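Local structure of putative cell surface protein (Streptococcus pyogenes, 4OFQ) at residues N83-A88 with L97-V102; D110-L115 with F127-A132. The protein is a streptococcal surface adhesin of the antigen I/II family, whose C-terminal beta-sandwich region probably takes part in cell adhesion. All coordinates share one frame; numbering follows the deposited sequence.

Contact 1 (N83-A88 with L97-V102)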
loop_
_atom_site.group_PDB
_atom_site.type_symbol
_atom_site.label_atom_id
_atom_site.label_comp_id
_atom_site.label_asym_id
_atom_site.label_seq_id
_atom_site.Cartn_x
_atom_site.Cartn_y
_atom_site.Cartn_z
ATOM N N ASN A 83 5.706 -13.088 10.417
ATOM C CA ASN A 83 6.141 -14.153 9.519
ATOM C C ASN A 83 7.245 -15.005 10.151
ATOM O O ASN A 83 7.255 -16.235 10.017
ATOM C CB ASN A 83 6.552 -13.568 8.170
ATOM C CG ASN A 83 5.444 -12.729 7.559
ATOM O OD1 ASN A 83 4.331 -13.207 7.369
ATOM N ND2 ASN A 83 5.727 -11.461 7.301
ATOM N N SER A 84 8.168 -14.350 10.839
ATOM C CA SER A 84 9.206 -15.074 11.558
ATOM C C SER A 84 9.946 -14.117 12.482
ATOM O O SER A 84 9.979 -12.910 12.243
ATOM C CB SER A 84 10.191 -15.697 10.569
ATOM O OG SER A 84 10.801 -14.675 9.795
ATOM N N ILE A 85 10.502 -14.656 13.561
ATOM C CA ILE A 85 11.450 -13.909 14.387
ATOM C C ILE A 85 12.594 -14.872 14.651
ATOM O O ILE A 85 12.417 -15.879 15.349
ATOM C CB ILE A 85 10.847 -13.449 15.720
ATOM C CG1 ILE A 85 9.546 -12.670 15.490
ATOM C CG2 ILE A 85 11.856 -12.576 16.480
ATOM C CD1 ILE A 85 8.899 -12.179 16.791
ATOM N N LYS A 86 13.755 -14.576 14.072
ATOM C CA LYS A 86 14.849 -15.534 14.050
ATOM C C LYS A 86 16.178 -14.926 14.430
ATOM O O LYS A 86 16.508 -13.806 14.028
ATOM C CB LYS A 86 14.955 -16.196 12.666
ATOM C CG LYS A 86 13.850 -17.209 12.396
ATOM C CD LYS A 86 14.018 -17.878 11.035
ATOM C CE LYS A 86 13.362 -19.260 11.019
ATOM N NZ LYS A 86 11.980 -19.245 11.566
ATOM N N ALA A 87 16.941 -15.676 15.212
ATOM C CA ALA A 87 18.296 -15.277 15.545
ATOM C C ALA A 87 19.190 -15.551 14.351
ATOM O O ALA A 87 18.831 -16.319 13.463
ATOM C CB ALA A 87 18.794 -16.042 16.764
ATOM N N ALA A 88 20.363 -14.928 14.342
ATOM C CA ALA A 88 21.327 -15.103 13.255
ATOM C C ALA A 88 21.772 -16.553 13.049
ATOM O O ALA A 88 22.229 -16.915 11.964
ATOM C CB ALA A 88 22.523 -14.218 13.474
ATOM N N LEU A 97 9.994 -14.853 23.577
ATOM C CA LEU A 97 9.647 -13.439 23.688
ATOM C C LEU A 97 8.169 -13.248 23.978
ATOM O O LEU A 97 7.316 -13.857 23.319
ATOM C CB LEU A 97 9.944 -12.717 22.360
ATOM C CG LEU A 97 11.372 -12.789 21.818
ATOM C CD1 LEU A 97 11.395 -12.288 20.381
ATOM C CD2 LEU A 97 12.300 -11.955 22.687
ATOM N N GLU A 98 7.867 -12.375 24.934
ATOM C CA GLU A 98 6.496 -11.954 25.160
ATOM C C GLU A 98 6.147 -10.989 24.049
ATOM O O GLU A 98 6.860 -10.009 23.839
ATOM C CB GLU A 98 6.367 -11.212 26.485
ATOM C CG GLU A 98 6.788 -12.012 27.704
ATOM C CD GLU A 98 6.335 -11.371 28.996
ATOM O OE1 GLU A 98 6.042 -10.153 28.977
ATOM O OE2 GLU A 98 6.272 -12.086 30.023
ATOM N N MET A 99 5.066 -11.264 23.330
ATOM C CA MET A 99 4.585 -10.325 22.323
ATOM C C MET A 99 3.416 -9.538 22.901
ATOM O O MET A 99 2.372 -10.115 23.205
ATOM C CB MET A 99 4.138 -11.051 21.051
ATOM C CG MET A 99 3.634 -10.085 19.981
ATOM S SD MET A 99 3.260 -10.859 18.390
ATOM C CE MET A 99 4.692 -11.863 18.091
ATOM N N ARG A 100 3.592 -8.226 23.061
ATOM C CA ARG A 100 2.570 -7.394 23.696
ATOM C C ARG A 100 2.093 -6.299 22.754
ATOM O O ARG A 100 2.887 -5.467 22.299
ATOM C CB ARG A 100 3.107 -6.764 25.002
ATOM C CG ARG A 100 3.325 -7.752 26.137
ATOM C CD ARG A 100 4.017 -7.042 27.301
ATOM N NE ARG A 100 4.270 -7.928 28.429
ATOM C CZ ARG A 100 3.576 -7.907 29.562
ATOM N NH1 ARG A 100 2.577 -7.041 29.724
ATOM N NH2 ARG A 100 3.880 -8.755 30.532
ATOM N N HIS A 101 0.798 -6.295 22.455
ATOM C CA HIS A 101 0.246 -5.247 21.616
ATOM C C HIS A 101 -0.183 -4.151 22.574
ATOM O O HIS A 101 -1.197 -4.285 23.272
ATOM C CB HIS A 101 -0.942 -5.755 20.791
ATOM C CG HIS A 101 -1.354 -4.817 19.695
ATOM N ND1 HIS A 101 -2.494 -5.003 18.946
ATOM C CD2 HIS A 101 -0.781 -3.678 19.233
ATOM C CE1 HIS A 101 -2.600 -4.031 18.057
ATOM N NE2 HIS A 101 -1.572 -3.214 18.208
ATOM N N VAL A 102 0.604 -3.084 22.645
ATOM C CA VAL A 102 0.320 -2.010 23.594
ATOM C C VAL A 102 -0.486 -0.884 22.943
ATOM O O VAL A 102 0.034 -0.133 22.113
ATOM C CB VAL A 102 1.607 -1.450 24.197
ATOM C CG1 VAL A 102 1.276 -0.351 25.202
ATOM C CG2 VAL A 102 2.394 -2.581 24.852
#

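Contact 2 (D110-L115 with F127-A132)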
loop_
_atom_site.group_PDB
_atom_site.type_symbol
_atom_site.label_atom_id
_atom_site.label_comp_id
_atom_site.label_asym_id
_atom_site.label_seq_id
_atom_site.Cartn_x
_atom_site.Cartn_y
_atom_site.Cartn_z
ATOM N N ASP A 110 3.503 -1.875 34.918
ATOM C CA ASP A 110 4.306 -0.815 35.544
ATOM C C ASP A 110 5.817 -0.983 35.370
ATOM O O ASP A 110 6.541 -0.007 35.179
ATOM C CB ASP A 110 3.937 -0.648 37.023
ATOM C CG ASP A 110 3.975 -1.959 37.791
ATOM O OD1 ASP A 110 4.475 -2.970 37.248
ATOM O OD2 ASP A 110 3.507 -1.976 38.951
ATOM N N LYS A 111 6.287 -2.222 35.421
ATOM C CA LYS A 111 7.706 -2.499 35.233
ATOM C C LYS A 111 8.164 -2.157 33.821
ATOM O O LYS A 111 9.215 -1.537 33.630
ATOM C CB LYS A 111 8.011 -3.969 35.527
ATOM C CG LYS A 111 9.481 -4.325 35.362
ATOM C CD LYS A 111 9.725 -5.832 35.417
ATOM C CE LYS A 111 9.314 -6.520 34.119
ATOM N NZ LYS A 111 9.691 -7.957 34.138
ATOM N N LEU A 112 7.385 -2.578 32.827
ATOM C CA LEU A 112 7.744 -2.317 31.442
ATOM C C LEU A 112 7.624 -0.830 31.131
ATOM O O LEU A 112 8.420 -0.272 30.368
ATOM C CB LEU A 112 6.871 -3.149 30.490
ATOM C CG LEU A 112 7.098 -4.659 30.565
ATOM C CD1 LEU A 112 6.133 -5.390 29.655
ATOM C CD2 LEU A 112 8.532 -4.972 30.167
ATOM N N LYS A 113 6.629 -0.184 31.724
ATOM C CA LYS A 113 6.425 1.241 31.503
ATOM C C LYS A 113 7.610 2.036 32.062
ATOM O O LYS A 113 8.086 2.986 31.434
ATOM C CB LYS A 113 5.107 1.686 32.138
ATOM C CG LYS A 113 4.613 3.071 31.723
ATOM C CD LYS A 113 3.301 3.407 32.443
ATOM C CE LYS A 113 2.857 4.837 32.175
ATOM N NZ LYS A 113 1.522 5.100 32.798
ATOM N N ALA A 114 8.092 1.630 33.235
ATOM C CA ALA A 114 9.250 2.266 33.849
ATOM C C ALA A 114 10.513 2.040 33.015
ATOM O O ALA A 114 11.335 2.945 32.858
ATOM C CB ALA A 114 9.443 1.758 35.271
ATOM N N LEU A 115 10.667 0.828 32.492
ATOM C CA LEU A 115 11.770 0.513 31.584
ATOM C C LEU A 115 11.782 1.408 30.345
ATOM O O LEU A 115 12.817 1.964 29.986
ATOM C CB LEU A 115 11.734 -0.962 31.174
ATOM C CG LEU A 115 12.365 -1.917 32.190
ATOM C CD1 LEU A 115 12.146 -3.369 31.793
ATOM C CD2 LEU A 115 13.853 -1.626 32.343
ATOM N N PHE A 127 1.863 0.540 19.864
ATOM C CA PHE A 127 3.066 -0.122 19.402
ATOM C C PHE A 127 3.029 -1.591 19.804
ATOM O O PHE A 127 2.200 -1.993 20.623
ATOM C CB PHE A 127 4.320 0.586 19.952
ATOM C CG PHE A 127 4.395 0.635 21.453
ATOM C CD1 PHE A 127 3.753 1.645 22.159
ATOM C CD2 PHE A 127 5.158 -0.300 22.161
ATOM C CE1 PHE A 127 3.850 1.705 23.566
ATOM C CE2 PHE A 127 5.264 -0.241 23.565
ATOM C CZ PHE A 127 4.606 0.760 24.253
ATOM N N TYR A 128 3.882 -2.399 19.182
ATOM C CA TYR A 128 4.131 -3.743 19.675
ATOM C C TYR A 128 5.463 -3.755 20.381
ATOM O O TYR A 128 6.396 -3.056 19.976
ATOM C CB TYR A 128 4.235 -4.741 18.538
ATOM C CG TYR A 128 2.913 -5.215 18.015
ATOM C CD1 TYR A 128 2.299 -4.566 16.952
ATOM C CD2 TYR A 128 2.276 -6.317 18.588
ATOM C CE1 TYR A 128 1.073 -5.015 16.456
ATOM C CE2 TYR A 128 1.057 -6.767 18.101
ATOM C CZ TYR A 128 0.471 -6.107 17.040
ATOM O OH TYR A 128 -0.734 -6.535 16.549
ATOM N N MET A 129 5.551 -4.547 21.442
ATOM C CA MET A 129 6.836 -4.781 22.075
ATOM C C MET A 129 7.068 -6.276 22.240
ATOM O O MET A 129 6.115 -7.034 22.431
ATOM C CB MET A 129 6.982 -3.997 23.395
ATOM C CG MET A 129 6.019 -4.367 24.510
ATOM S SD MET A 129 6.071 -3.186 25.892
ATOM C CE MET A 129 7.819 -3.149 26.294
ATOM N N TRP A 130 8.325 -6.698 22.100
ATOM C CA TRP A 130 8.711 -8.086 22.355
ATOM C C TRP A 130 9.690 -8.085 23.530
ATOM O O TRP A 130 10.683 -7.340 23.524
ATOM C CB TRP A 130 9.367 -8.702 21.117
ATOM C CG TRP A 130 8.411 -9.022 20.031
ATOM C CD1 TRP A 130 7.797 -10.216 19.813
ATOM C CD2 TRP A 130 7.928 -8.128 19.015
ATOM N NE1 TRP A 130 6.977 -10.128 18.710
ATOM C CE2 TRP A 130 7.039 -8.859 18.203
ATOM C CE3 TRP A 130 8.176 -6.786 18.703
ATOM C CZ2 TRP A 130 6.377 -8.290 17.105
ATOM C CZ3 TRP A 130 7.513 -6.223 17.601
ATOM C CH2 TRP A 130 6.637 -6.980 16.821
ATOM N N VAL A 131 9.396 -8.880 24.560
ATOM C CA VAL A 131 10.185 -8.862 25.793
ATOM C C VAL A 131 10.785 -10.235 26.020
ATOM O O VAL A 131 10.066 -11.235 26.009
ATOM C CB VAL A 131 9.313 -8.494 27.020
ATOM C CG1 VAL A 131 10.160 -8.473 28.315
ATOM C CG2 VAL A 131 8.613 -7.152 26.791
ATOM N N ALA A 132 12.099 -10.308 26.201
ATOM C CA ALA A 132 12.706 -11.606 26.514
ATOM C C ALA A 132 12.131 -12.166 27.819
ATOM O O ALA A 132 12.237 -11.525 28.869
ATOM C CB ALA A 132 14.214 -11.474 26.623
#

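Contact 1 (N83-A88 with L97-V102)
Ile85 reaches strand 97-102 chiefly through one methyl. Its CG2 meets Leu97 CD1 at 3.9 Å, where the two side chains cross obliquely. CG2 stands anti to the backbone N of Ile85, while the other arm, fully extended (chi2 -180°), sends CD1 out toward the opposing sheet. There Ile85 CD1 comes within 4.4 Å of Met99 CE, an approach that remains doubtful because the methionine methyl is modelled implausibly close to the indole nitrogen of Trp130. No hydrogen bond joins the segments, and the CA atoms of Ile85 and Leu97 stay 9.5 Å apart. The contact lies at the edge of a beta sandwich: strand 80-87 belongs to one sheet and strand 97-102 is an outermost strand of the other, with Ile85 and Leu97 buried and Met99 on the exposed rim. Between the two segments the contact is made by side chains. Trp130 packs against Ile85, and Tyr151 against both Ile85 and Leu97, with Phe138 of helix 135-143 also on Leu97. Just before Ile85, Asn83 and Ser84 form a classic beta bulge facing Asn152. On the other face of strand 97-102, Arg100 grips Glu98 side-on through NE and NH2, both donating to OE1. Arg100 NE lies 2.9 Å from Glu98 OE1 with an N-H...O angle of 152°, and the oxygen sits almost in the guanidinium plane.

Contact 2 (D110-L115 with F127-A132)
Leu112 sets its forked end against a single methyl of Val131. Leu112 CD2 stands 4.0 Å from Val131 CG2 and Leu112 CD1 4.2 Å from that same carbon, so the methyl is shared almost evenly between the two branches. The arrangement is helix-on-sheet packing at the outside of a beta sandwich: helix 110-119 rests on the face of strand 127-132 that is turned away from the sandwich interior, into which Tyr128 and Trp130 point. Val131 has CG1 anti to its backbone N (chi1 -180°), which leaves CG2 as the methyl that meets the helix. Met129, two residues back on the same face, comes in nearer the helix backbone: in the conformer described, one of two modelled, its CE lies 4.3 Å from Leu112 CB. The leucine thus meets one neighbour with its tip and the other with its base. Everything across this interface is apolar, and the CA atoms of Leu112 and Val131 remain 9.0 Å apart. Arg100 of the adjoining strand touches both Leu112 and Met129, broadening the surface on which the helix lies. Polar groups at the start of the helix are engaged locally: the Leu112 backbone N bonds to Asp109 OD1, and Lys111 N makes a weak, bent hydrogen bond to Asp110 OD1, 2.7 Å long with an angle of 120° at the hydrogen.

Contact 1 closes before contact 2 opens along the chain, and their centres lie about 13 Å apart within the antigen I/II C2 domain. One beta sheet serves both: in it strands 97-102 and 127-132 are antiparallel neighbours, joined by probable backbone hydrogen bonds such as Glu98 N to Val131 O and Val102 N to Phe127 O. Contact 1 uses the inner face of this sheet, meeting the opposing sheet; contact 2 uses the outer face, meeting helix 110-119, which follows strand 97-102 in sequence. The edge of the sandwich is therefore packed on both faces. Strand 127-132 follows Val124 and Glu126, two residues of the calcium site, and the Met129 side chain lies about 11 Å from the calcium ion.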